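Local structure of fructose-2,6-bisphosphatase TIGAR B (Danio rerio, 3E9D) at residues A[121-124]-A[130-133]; A[16-21]-A[32-37]; A[175-180]-A[220-225]. The protein probably hydrolyses fructose-2,6-bisphosphate to fructose 6-phosphate and phosphate, and thereby restrains glycolysis, as a member of the phosphoglycerate mutase family. One frame throughout, in Å; residues are numbered along the deposited sequence.

Contact 1 of 3, residues A[121-124]-A[130-133]; sequences GGET and TRFK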
# COMPACT_ATOMS: atom_id res chain seq x y z
N GLY A 121 21.11 -12.51 2.96
CA GLY A 121 19.77 -13.00 3.25
C GLY A 121 18.63 -12.04 2.92
O GLY A 121 17.48 -12.39 3.11
N GLY A 122 18.94 -10.83 2.46
CA GLY A 122 17.91 -9.82 2.27
C GLY A 122 17.39 -9.86 0.84
O GLY A 122 17.90 -10.60 0.01
N GLU A 123 16.36 -9.06 0.57
CA GLU A 123 15.78 -8.93 -0.76
C GLU A 123 16.30 -7.68 -1.44
O GLU A 123 16.40 -6.63 -0.81
CB GLU A 123 14.27 -8.77 -0.67
CG GLU A 123 13.46 -10.03 -0.73
CD GLU A 123 11.95 -9.71 -0.72
OE1 GLU A 123 11.47 -9.06 0.25
OE2 GLU A 123 11.27 -10.11 -1.68
N THR A 124 16.59 -7.76 -2.72
CA THR A 124 16.95 -6.55 -3.47
C THR A 124 15.68 -5.74 -3.79
O THR A 124 14.55 -6.23 -3.64
CB THR A 124 17.64 -6.87 -4.79
OG1 THR A 124 16.70 -7.51 -5.65
CG2 THR A 124 18.88 -7.81 -4.55
N THR A 130 9.19 -6.96 -8.10
CA THR A 130 8.61 -8.14 -8.73
C THR A 130 7.42 -8.69 -7.93
O THR A 130 6.40 -9.05 -8.52
CB THR A 130 9.68 -9.22 -8.97
OG1 THR A 130 10.64 -8.70 -9.90
CG2 THR A 130 9.08 -10.52 -9.51
N ARG A 131 7.54 -8.74 -6.60
CA ARG A 131 6.41 -9.16 -5.75
C ARG A 131 5.17 -8.27 -5.90
O ARG A 131 4.04 -8.77 -6.01
CB ARG A 131 6.83 -9.22 -4.27
CG ARG A 131 7.77 -10.39 -3.96
CD ARG A 131 7.76 -10.71 -2.47
NE ARG A 131 8.53 -9.78 -1.63
CZ ARG A 131 8.00 -8.92 -0.76
NH1 ARG A 131 6.68 -8.80 -0.64
NH2 ARG A 131 8.79 -8.18 -0.00
N PHE A 132 5.39 -6.95 -5.91
CA PHE A 132 4.29 -6.01 -6.15
C PHE A 132 3.67 -6.20 -7.54
O PHE A 132 2.44 -6.19 -7.66
CB PHE A 132 4.72 -4.56 -5.94
CG PHE A 132 3.59 -3.57 -6.13
CD1 PHE A 132 2.47 -3.60 -5.30
CD2 PHE A 132 3.64 -2.61 -7.14
CE1 PHE A 132 1.41 -2.70 -5.46
CE2 PHE A 132 2.61 -1.68 -7.31
CZ PHE A 132 1.49 -1.72 -6.47
N LYS A 133 4.50 -6.40 -8.56
CA LYS A 133 4.02 -6.67 -9.93
C LYS A 133 3.15 -7.93 -9.97
O LYS A 133 2.11 -7.95 -10.64
CB LYS A 133 5.17 -6.83 -10.92
CG LYS A 133 5.91 -5.53 -11.29
CD LYS A 133 6.98 -5.83 -12.34
CE LYS A 133 8.10 -4.80 -12.34
NZ LYS A 133 9.33 -5.34 -13.05

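Contact 2 of 3, residues A[16-21]-A[32-37]; sequences YNRDKL and SDTGHQ. With PO4 (phosphate ion), chain C.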
# COMPACT_ATOMS: atom_id res chain seq x y z
N TYR A 16 9.42 -2.29 17.70
CA TYR A 16 10.59 -2.24 16.80
C TYR A 16 10.66 -0.91 16.05
O TYR A 16 11.74 -0.31 15.97
CB TYR A 16 10.61 -3.42 15.81
CG TYR A 16 11.32 -4.66 16.32
CD1 TYR A 16 11.17 -5.09 17.64
CD2 TYR A 16 12.12 -5.42 15.47
CE1 TYR A 16 11.81 -6.25 18.10
CE2 TYR A 16 12.78 -6.58 15.93
CZ TYR A 16 12.62 -6.98 17.24
OH TYR A 16 13.25 -8.12 17.68
N ASN A 17 9.52 -0.45 15.52
CA ASN A 17 9.43 0.86 14.86
C ASN A 17 9.89 1.96 15.81
O ASN A 17 10.73 2.79 15.46
CB ASN A 17 8.01 1.17 14.39
CG ASN A 17 7.54 0.30 13.22
OD1 ASN A 17 6.35 0.06 13.07
ND2 ASN A 17 8.48 -0.19 12.41
N ARG A 18 9.35 1.96 17.03
CA ARG A 18 9.69 2.96 18.02
C ARG A 18 11.20 2.96 18.34
O ARG A 18 11.80 4.02 18.47
CB ARG A 18 8.86 2.74 19.30
CG ARG A 18 9.31 3.57 20.52
CD ARG A 18 8.98 5.04 20.38
NE ARG A 18 7.55 5.26 20.14
CZ ARG A 18 6.61 5.33 21.09
NH1 ARG A 18 6.93 5.19 22.39
NH2 ARG A 18 5.34 5.52 20.74
N ASP A 19 11.80 1.78 18.47
CA ASP A 19 13.21 1.68 18.83
C ASP A 19 14.13 1.79 17.62
O ASP A 19 15.34 1.67 17.75
CB ASP A 19 13.48 0.39 19.60
CG ASP A 19 12.69 0.31 20.90
OD1 ASP A 19 12.34 1.37 21.45
OD2 ASP A 19 12.41 -0.82 21.36
N LYS A 20 13.54 2.02 16.45
CA LYS A 20 14.25 2.15 15.17
C LYS A 20 15.11 0.92 14.85
O LYS A 20 16.26 1.04 14.41
CB LYS A 20 15.04 3.46 15.11
CG LYS A 20 14.18 4.69 15.34
CD LYS A 20 15.02 5.95 15.26
CE LYS A 20 14.17 7.21 15.55
NZ LYS A 20 13.12 7.42 14.49
N LEU A 21 14.52 -0.25 15.08
CA LEU A 21 15.10 -1.53 14.67
C LEU A 21 14.47 -1.98 13.35
O LEU A 21 13.29 -1.80 13.15
CB LEU A 21 14.86 -2.58 15.74
CG LEU A 21 15.28 -2.22 17.17
CD1 LEU A 21 14.95 -3.37 18.11
CD2 LEU A 21 16.77 -1.92 17.19
N SER A 32 2.21 -2.17 19.03
CA SER A 32 2.36 -1.61 20.37
C SER A 32 1.05 -0.91 20.74
O SER A 32 0.12 -0.82 19.92
CB SER A 32 3.50 -0.61 20.38
OG SER A 32 3.14 0.54 19.63
N ASP A 33 0.97 -0.42 21.97
CA ASP A 33 -0.18 0.39 22.38
C ASP A 33 -0.39 1.58 21.44
O ASP A 33 -1.53 1.87 21.04
CB ASP A 33 -0.06 0.91 23.81
CG ASP A 33 -1.37 1.56 24.28
OD1 ASP A 33 -2.41 0.86 24.25
OD2 ASP A 33 -1.38 2.77 24.63
N THR A 34 0.70 2.24 21.07
CA THR A 34 0.63 3.34 20.10
C THR A 34 0.02 2.87 18.76
O THR A 34 -0.84 3.55 18.21
CB THR A 34 2.02 3.93 19.86
OG1 THR A 34 2.56 4.36 21.11
CG2 THR A 34 1.98 5.11 18.91
N GLY A 35 0.46 1.71 18.28
CA GLY A 35 -0.02 1.15 17.01
C GLY A 35 -1.52 0.89 17.01
O GLY A 35 -2.19 1.13 16.01
N HIS A 36 -2.03 0.36 18.12
CA HIS A 36 -3.45 0.13 18.31
C HIS A 36 -4.21 1.44 18.17
O HIS A 36 -5.26 1.48 17.54
CB HIS A 36 -3.72 -0.49 19.68
CG HIS A 36 -3.54 -1.97 19.71
ND1 HIS A 36 -4.55 -2.84 19.36
CD2 HIS A 36 -2.46 -2.73 20.01
CE1 HIS A 36 -4.11 -4.08 19.47
NE2 HIS A 36 -2.85 -4.05 19.86
N GLN A 37 -3.67 2.49 18.77
CA GLN A 37 -4.28 3.82 18.68
C GLN A 37 -4.25 4.38 17.27
O GLN A 37 -5.23 4.97 16.81
CB GLN A 37 -3.55 4.82 19.58
CG GLN A 37 -3.89 4.69 21.01
CD GLN A 37 -3.00 5.55 21.87
OE1 GLN A 37 -3.27 6.73 22.05
NE2 GLN A 37 -1.92 4.97 22.40
P PO4 C . 7.57 -2.10 8.49
O1 PO4 C . 7.07 -3.52 8.54
O2 PO4 C . 6.63 -1.18 7.75
O3 PO4 C . 7.73 -1.54 9.89
O4 PO4 C . 8.94 -2.07 7.84

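Contact 3 of 3, residues A[175-180]-A[220-225]; sequences PVHALM and ISRFIF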
# COMPACT_ATOMS: atom_id res chain seq x y z
N PRO A 175 -17.46 3.08 -6.78
CA PRO A 175 -17.98 2.13 -5.80
C PRO A 175 -17.08 0.91 -5.56
O PRO A 175 -17.07 0.37 -4.45
CB PRO A 175 -19.33 1.69 -6.40
CG PRO A 175 -19.25 2.00 -7.87
CD PRO A 175 -18.34 3.20 -7.97
N VAL A 176 -16.31 0.49 -6.56
CA VAL A 176 -15.40 -0.64 -6.38
C VAL A 176 -14.10 -0.15 -5.73
O VAL A 176 -13.42 0.74 -6.25
CB VAL A 176 -15.14 -1.42 -7.71
CG1 VAL A 176 -14.20 -2.59 -7.46
CG2 VAL A 176 -16.47 -1.94 -8.29
N HIS A 177 -13.76 -0.68 -4.57
CA HIS A 177 -12.73 -0.05 -3.73
C HIS A 177 -12.02 -1.08 -2.88
O HIS A 177 -12.63 -1.68 -1.98
CB HIS A 177 -13.37 1.01 -2.83
CG HIS A 177 -12.39 1.99 -2.24
ND1 HIS A 177 -12.72 3.30 -1.98
CD2 HIS A 177 -11.09 1.85 -1.86
CE1 HIS A 177 -11.67 3.93 -1.48
NE2 HIS A 177 -10.67 3.07 -1.40
N ALA A 178 -10.74 -1.30 -3.19
CA ALA A 178 -9.92 -2.26 -2.46
C ALA A 178 -9.09 -1.56 -1.38
O ALA A 178 -8.62 -0.44 -1.58
CB ALA A 178 -9.00 -3.00 -3.43
N LEU A 179 -8.92 -2.24 -0.25
CA LEU A 179 -8.01 -1.80 0.81
C LEU A 179 -6.80 -2.72 0.82
O LEU A 179 -6.95 -3.93 0.72
CB LEU A 179 -8.70 -1.85 2.18
CG LEU A 179 -7.88 -1.55 3.44
CD1 LEU A 179 -7.42 -0.08 3.39
CD2 LEU A 179 -8.74 -1.81 4.70
N MET A 180 -5.61 -2.14 0.92
CA MET A 180 -4.38 -2.92 0.95
C MET A 180 -3.65 -2.47 2.21
O MET A 180 -3.43 -1.28 2.40
CB MET A 180 -3.55 -2.65 -0.32
CG MET A 180 -2.11 -3.19 -0.32
SD MET A 180 -1.15 -2.62 -1.79
CE MET A 180 0.46 -2.45 -1.02
N ILE A 220 -1.69 6.87 4.69
CA ILE A 220 -2.70 6.40 3.76
C ILE A 220 -2.46 7.00 2.37
O ILE A 220 -2.32 8.23 2.24
CB ILE A 220 -4.15 6.78 4.23
CG1 ILE A 220 -4.40 6.31 5.68
CG2 ILE A 220 -5.18 6.19 3.28
CD1 ILE A 220 -5.72 6.79 6.28
N SER A 221 -2.40 6.13 1.35
CA SER A 221 -2.29 6.57 -0.05
C SER A 221 -3.47 6.05 -0.87
O SER A 221 -4.11 5.06 -0.49
CB SER A 221 -0.98 6.06 -0.70
OG SER A 221 0.14 6.39 0.13
N ARG A 222 -3.73 6.68 -2.01
CA ARG A 222 -4.86 6.28 -2.85
C ARG A 222 -4.54 6.45 -4.33
O ARG A 222 -4.07 7.52 -4.74
CB ARG A 222 -6.13 7.10 -2.51
CG ARG A 222 -7.41 6.56 -3.25
CD ARG A 222 -8.68 7.42 -3.07
NE ARG A 222 -9.28 7.49 -1.70
CZ ARG A 222 -9.10 6.56 -0.80
NH1 ARG A 222 -8.36 5.53 -1.16
NH2 ARG A 222 -9.62 6.62 0.43
N PHE A 223 -4.80 5.39 -5.10
CA PHE A 223 -4.71 5.41 -6.55
C PHE A 223 -6.04 4.91 -7.11
O PHE A 223 -6.70 4.07 -6.48
CB PHE A 223 -3.58 4.49 -7.08
CG PHE A 223 -2.19 4.98 -6.75
CD1 PHE A 223 -1.44 5.66 -7.71
CD2 PHE A 223 -1.63 4.75 -5.49
CE1 PHE A 223 -0.15 6.14 -7.42
CE2 PHE A 223 -0.33 5.21 -5.19
CZ PHE A 223 0.40 5.91 -6.17
N ILE A 224 -6.42 5.43 -8.27
CA ILE A 224 -7.55 4.92 -9.03
C ILE A 224 -7.00 4.22 -10.28
O ILE A 224 -6.21 4.82 -11.05
CB ILE A 224 -8.51 6.06 -9.47
CG1 ILE A 224 -8.80 7.05 -8.32
CG2 ILE A 224 -9.80 5.47 -10.07
CD1 ILE A 224 -9.38 6.40 -7.05
N PHE A 225 -7.42 2.97 -10.48
CA PHE A 225 -6.99 2.17 -11.63
C PHE A 225 -8.13 2.00 -12.62
O PHE A 225 -9.28 1.78 -12.24
CB PHE A 225 -6.59 0.76 -11.17
CG PHE A 225 -5.33 0.71 -10.35
CD1 PHE A 225 -4.13 0.34 -10.95
CD2 PHE A 225 -5.35 1.03 -9.00
CE1 PHE A 225 -2.95 0.26 -10.20
CE2 PHE A 225 -4.16 0.99 -8.24
CZ PHE A 225 -2.97 0.59 -8.84

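Contact 1 of 3, residues A[121-124]-A[130-133]
The carboxylate of Glu123 meets the guanidinium of Arg131 edge to edge, the two planes only 18° apart, so that each oxygen faces one nitrogen. Arg131 grips it side-on with NE and NH2 instead of with its two terminal nitrogens. NE points at OE2 in a nearly straight bond, 2.8 Å from Arg131 NE to Glu123 OE2 with an angle of 169° at the hydrogen, and this oxygen stays in the guanidinium plane. The other half of the fork is slightly bent: Arg131 NH2 to Glu123 OE1 is also 2.8 Å, but OE1 is tilted a little out of that plane. Both oxygens offer their syn lone pairs, the usual choice in a forked salt bridge.

Glu123 comes from the loop before helix 125-146, extended beyond CG. Arg131, on the second turn of that helix, turns back at chi3 (-77°), which presents its NE edge to the incoming acid, and the two chains cross at about a right angle. Further bonds fix both ends of the pair. OE1 also receives the backbone N of Gly91, and NH1 of Arg131 donates to the carbonyl oxygen of Arg88, in the segment that carries Glu89, the probable proton donor/acceptor. Phe186 of helix 184-197 touches Arg131.

With two bonds to one carboxylate and a third to a main-chain oxygen, the guanidinium can hardly rotate. The pair ties loop to helix, the Arg131 side chain about 6 Å from that of Glu89. The guanidinium and the Gly91 N-H probably favour ionised Glu123, whose charge offsets that of buried Arg131.

Contact 2 of 3, residues A[16-21]-A[32-37]
Helix 15-18, just beyond the RHG motif that carries His11, the residue phosphorylated during catalysis, lends Asn17 to the phosphate pocket and turns Arg18 outward to Thr34 at the start of helix 33-45. Arg18 NH2 stands 3.0 Å from Thr34 OG1, placed obliquely to the guanidinium, and the methyl CG2 of Thr34 packs 3.8 Å from the same Arg18 NH2. Bends at chi2 and chi3 (72° and 56°) curl the arginine toward the neighbouring helix, where it meets the threonine at about a right angle. The stronger partner of NH2 is Glu13, whose carboxylate forms a salt bridge with it, a residue that the side chain of Thr34 also touches.

One residue earlier, Asn17 turns to the pocket. Its ND2 donates a nearly straight hydrogen bond to the bound phosphate, 3.0 Å from Asn17 ND2 to PO4 O3, while OD1 accepts from ND2 of Asn217. Arg10, Arg61, His183 and Gly184 bind the same ion.

The polar work is thus divided between adjacent residues: an amide, held in orientation by Asn217, faces the anion, whereas the charge of Arg18 is probably offset chiefly by Glu13, with Thr34 contributing polar surroundings at the protein surface.

Contact 3 of 3, residues A[175-180]-A[220-225]
NE2 of His177 is held by a hydrogen bond with the hydroxyl of Thr7. Arg222 comes up beside it without bonding to it: His177 NE2 and Arg222 NH1 are 3.4 Å apart, at an angle that rules out a hydrogen bond. What joins them is packing of flat groups: the imidazole stands on its edge over one face of the guanidinium, the planes 87° apart, with His177 CE1 3.7 Å from Arg222 CZ and displaced toward the rim of the group. The ring therefore meets the arginine with its edge and not with its pi face.

The imidazole is brought over the sheet by a chi1 of -163°, which sets CG anti to the backbone N. Arg222 runs extended through its first two torsions and then bends at chi3 (-67°), laying its guanidinium below the ring edge. Its NH2 donates to the carbonyl oxygen of Ala167, the stronger polar partner of this buried charge. Phe51 meets the histidine ring edge-to-face, and Leu49 and Phe243 pack on Arg222.

The nearest CA atoms of the two segments, those of His177 and Ile224, are 8.9 Å apart, since strand 2-10 runs between them. Ile220 and Ile224 share the arginine's side of the sheet and touch Thr7 and Ala5 of that middle strand, while Phe223 and Phe225 point to the other side, against helix 184-197. Side chains bridging over a central strand, parallel to one neighbour and antiparallel to the other, belong here to the mixed sheet in the alpha/beta core of the histidine phosphatase fold.

From the N terminus, the chain first leaves strand 2-10 and closes contact 2, where helix 15-18 meets helix 33-45 across a ten-residue loop. Contact 1 follows as the tightest closure, joining the loop before helix 125-146 to that helix itself. Contact 3 closes last and spans 39 residues, among them helix 184-197 and the phosphate ligands His183 and Gly184. The three lie in series, without nesting or crossing. Contacts 1 and 2, with centres 24 Å apart, belong to segments bordering the catalytic pocket. Contact 3 lies across the chain's centre from both and spans strand 2-10, which leads into the motif holding His11.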